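Local coordinates for mandelate racemase/muconate lactonizing enzyme-like protein (Rubrobacter xylanophilus DSM 9941, PDB 3CYJ) that is an enolase-superfamily member of unassigned reaction, with an N-terminal capping domain, a C-terminal barrel domain and a bound sodium ion, at residues A[31-36]-A[321-326]. Sequence-based numbering, arbitrary orientation.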
loop_
_atom_site.group_PDB
_atom_site.type_symbol
_atom_site.label_atom_id
_atom_site.label_comp_id
_atom_site.label_asym_id
_atom_site.label_seq_id
_atom_site.Cartn_x
_atom_site.Cartn_y
_atom_site.Cartn_z
ATOM N N TRP A 31 -23.995 -9.418 -33.661
ATOM C CA TRP A 31 -25.371 -8.988 -33.620
ATOM C C TRP A 31 -25.783 -8.541 -35.008
ATOM O O TRP A 31 -24.941 -8.271 -35.835
ATOM C CB TRP A 31 -25.608 -7.872 -32.549
ATOM C CG TRP A 31 -24.881 -6.579 -32.826
ATOM C CD1 TRP A 31 -25.430 -5.415 -33.320
ATOM C CD2 TRP A 31 -23.474 -6.306 -32.627
ATOM N NE1 TRP A 31 -24.453 -4.446 -33.427
ATOM C CE2 TRP A 31 -23.249 -4.962 -33.026
ATOM C CE3 TRP A 31 -22.396 -7.058 -32.127
ATOM C CZ2 TRP A 31 -21.968 -4.347 -32.968
ATOM C CZ3 TRP A 31 -21.121 -6.456 -32.068
ATOM C CH2 TRP A 31 -20.926 -5.100 -32.493
ATOM N N ASP A 32 -27.086 -8.448 -35.263
ATOM C CA ASP A 32 -27.565 -8.051 -36.577
ATOM C C ASP A 32 -28.798 -7.175 -36.441
ATOM O O ASP A 32 -29.596 -7.037 -37.369
ATOM C CB ASP A 32 -27.795 -9.284 -37.508
ATOM C CG ASP A 32 -29.023 -10.152 -37.079
ATOM O OD1 ASP A 32 -29.680 -9.850 -36.043
ATOM O OD2 ASP A 32 -29.341 -11.147 -37.805
ATOM N N SER A 33 -28.938 -6.555 -35.275
ATOM C CA SER A 33 -30.027 -5.592 -35.029
ATOM C C SER A 33 -29.848 -4.813 -33.729
ATOM O O SER A 33 -29.032 -5.166 -32.899
ATOM C CB SER A 33 -31.401 -6.286 -34.999
ATOM O OG SER A 33 -31.556 -7.052 -33.837
ATOM N N THR A 34 -30.654 -3.778 -33.560
ATOM C CA THR A 34 -30.619 -2.904 -32.378
ATOM C C THR A 34 -32.016 -2.698 -31.852
ATOM O O THR A 34 -32.920 -2.439 -32.625
ATOM C CB THR A 34 -30.117 -1.474 -32.750
ATOM O OG1 THR A 34 -28.843 -1.566 -33.382
ATOM C CG2 THR A 34 -30.022 -0.558 -31.505
ATOM N N THR A 35 -32.180 -2.756 -30.535
ATOM C CA THR A 35 -33.447 -2.440 -29.927
ATOM C C THR A 35 -33.350 -1.140 -29.104
ATOM O O THR A 35 -32.540 -1.045 -28.185
ATOM C CB THR A 35 -33.948 -3.600 -29.070
ATOM O OG1 THR A 35 -34.132 -4.751 -29.907
ATOM C CG2 THR A 35 -35.238 -3.234 -28.431
ATOM N N MET A 36 -34.166 -0.148 -29.475
ATOM C CA MET A 36 -34.350 1.043 -28.718
ATOM C C MET A 36 -35.602 0.982 -27.859
ATOM O O MET A 36 -36.686 0.660 -28.340
ATOM C CB MET A 36 -34.394 2.266 -29.648
ATOM C CG MET A 36 -34.465 3.605 -28.910
ATOM S SD MET A 36 -35.033 5.005 -29.993
ATOM C CE MET A 36 -33.577 5.248 -30.896
ATOM N N ASP A 321 -24.269 2.135 -35.460
ATOM C CA ASP A 321 -25.618 1.568 -35.229
ATOM C C ASP A 321 -26.614 2.620 -34.788
ATOM O O ASP A 321 -27.766 2.643 -35.240
ATOM C CB ASP A 321 -25.613 0.469 -34.190
ATOM C CG ASP A 321 -24.767 -0.734 -34.589
ATOM O OD1 ASP A 321 -24.015 -0.668 -35.568
ATOM O OD2 ASP A 321 -24.827 -1.784 -33.910
ATOM N N HIS A 322 -26.161 3.494 -33.887
ATOM C CA HIS A 322 -27.051 4.373 -33.172
ATOM C C HIS A 322 -27.371 5.598 -33.942
ATOM O O HIS A 322 -28.545 5.999 -33.978
ATOM C CB HIS A 322 -26.478 4.740 -31.806
ATOM C CG HIS A 322 -26.415 3.580 -30.882
ATOM N ND1 HIS A 322 -25.848 3.650 -29.628
ATOM C CD2 HIS A 322 -26.839 2.298 -31.043
ATOM C CE1 HIS A 322 -25.939 2.467 -29.046
ATOM N NE2 HIS A 322 -26.535 1.629 -29.886
ATOM N N ALA A 323 -26.347 6.238 -34.494
ATOM C CA ALA A 323 -26.549 7.331 -35.433
ATOM C C ALA A 323 -27.616 6.932 -36.487
ATOM O O ALA A 323 -28.622 7.619 -36.680
ATOM C CB ALA A 323 -25.238 7.694 -36.110
ATOM N N ARG A 324 -27.413 5.789 -37.113
ATOM C CA ARG A 324 -28.335 5.298 -38.146
ATOM C C ARG A 324 -29.760 5.072 -37.622
ATOM O O ARG A 324 -30.713 5.551 -38.200
ATOM C CB ARG A 324 -27.769 4.017 -38.761
ATOM C CG ARG A 324 -28.682 3.280 -39.742
ATOM C CD ARG A 324 -27.920 2.037 -40.294
ATOM N NE ARG A 324 -28.729 1.317 -41.265
ATOM C CZ ARG A 324 -29.576 0.343 -40.961
ATOM N NH1 ARG A 324 -29.697 -0.080 -39.705
ATOM N NH2 ARG A 324 -30.303 -0.211 -41.926
ATOM N N VAL A 325 -29.916 4.361 -36.512
ATOM C CA VAL A 325 -31.243 4.171 -35.895
ATOM C C VAL A 325 -31.894 5.504 -35.484
ATOM O O VAL A 325 -33.103 5.653 -35.552
ATOM C CB VAL A 325 -31.133 3.208 -34.669
ATOM C CG1 VAL A 325 -32.338 3.324 -33.681
ATOM C CG2 VAL A 325 -30.929 1.774 -35.131
ATOM N N GLU A 326 -31.094 6.459 -35.005
ATOM C CA GLU A 326 -31.637 7.744 -34.587
ATOM C C GLU A 326 -32.153 8.572 -35.803
ATOM O O GLU A 326 -33.205 9.159 -35.703
ATOM C CB GLU A 326 -30.640 8.501 -33.683
ATOM C CG GLU A 326 -30.574 7.921 -32.261
ATOM C CD GLU A 326 -29.188 8.042 -31.542
ATOM O OE1 GLU A 326 -28.351 8.887 -31.920
ATOM O OE2 GLU A 326 -28.958 7.293 -30.562
#
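The interface between the N-terminal capping domain and the barrel domain of the enolase-superfamily fold is bridged here, where W31, T34 and M36 of segment 31-36 meet D321, V325 and their neighbours on helix 320-329. At one end the indole of W31 donates NE1-H to OD2 of D321 at 2.7 Å, a nearly straight bond (166°). The oxygen lies at the indole edge, close to the ring plane, and is met nearly along its C-O axis, while the ring and carboxylate planes are turned 60° apart. D321 OD1 lies close to E24 OE1. Past the corner at D32, on strand 33-43, T34 comes nearest in backbone, its CA 7.3 Å from that of D321. Its OG1 sits 3.9 Å from D321 CB, a van der Waals approach. T34 CB faces V325 CG2 at 4.1 Å. T34 CG2 comes obliquely to the H322 imidazole, 4.3 Å from H322 CD2. Farther on, the M36 side chain extends from the strand with CG anti to the backbone N (chi1 -175°), then bends about the CG-SD bond, which brings CE to V325 CG1 at 3.6 Å; CE also brushes E326 CG. V325 CG2 thus lies against T34 and V325 CG1 against M36. The polar ends of H322 and E326 turn to other partners: H322 ND1 is hydrogen-bonded to A299 N, E326 OE2 to Y53 OH and E326 OE1 to A301 N. Around this buried seam, V18 of strand 8-26 and Y53 of strand 46-53 also touch V325, Y53 stacks on the H322 ring, and P300 of helix 300-306 packs against H322 and E326, so both strands flanking 33-43 take part where the helix after barrel strand 313-319 meets the antiparallel sheet.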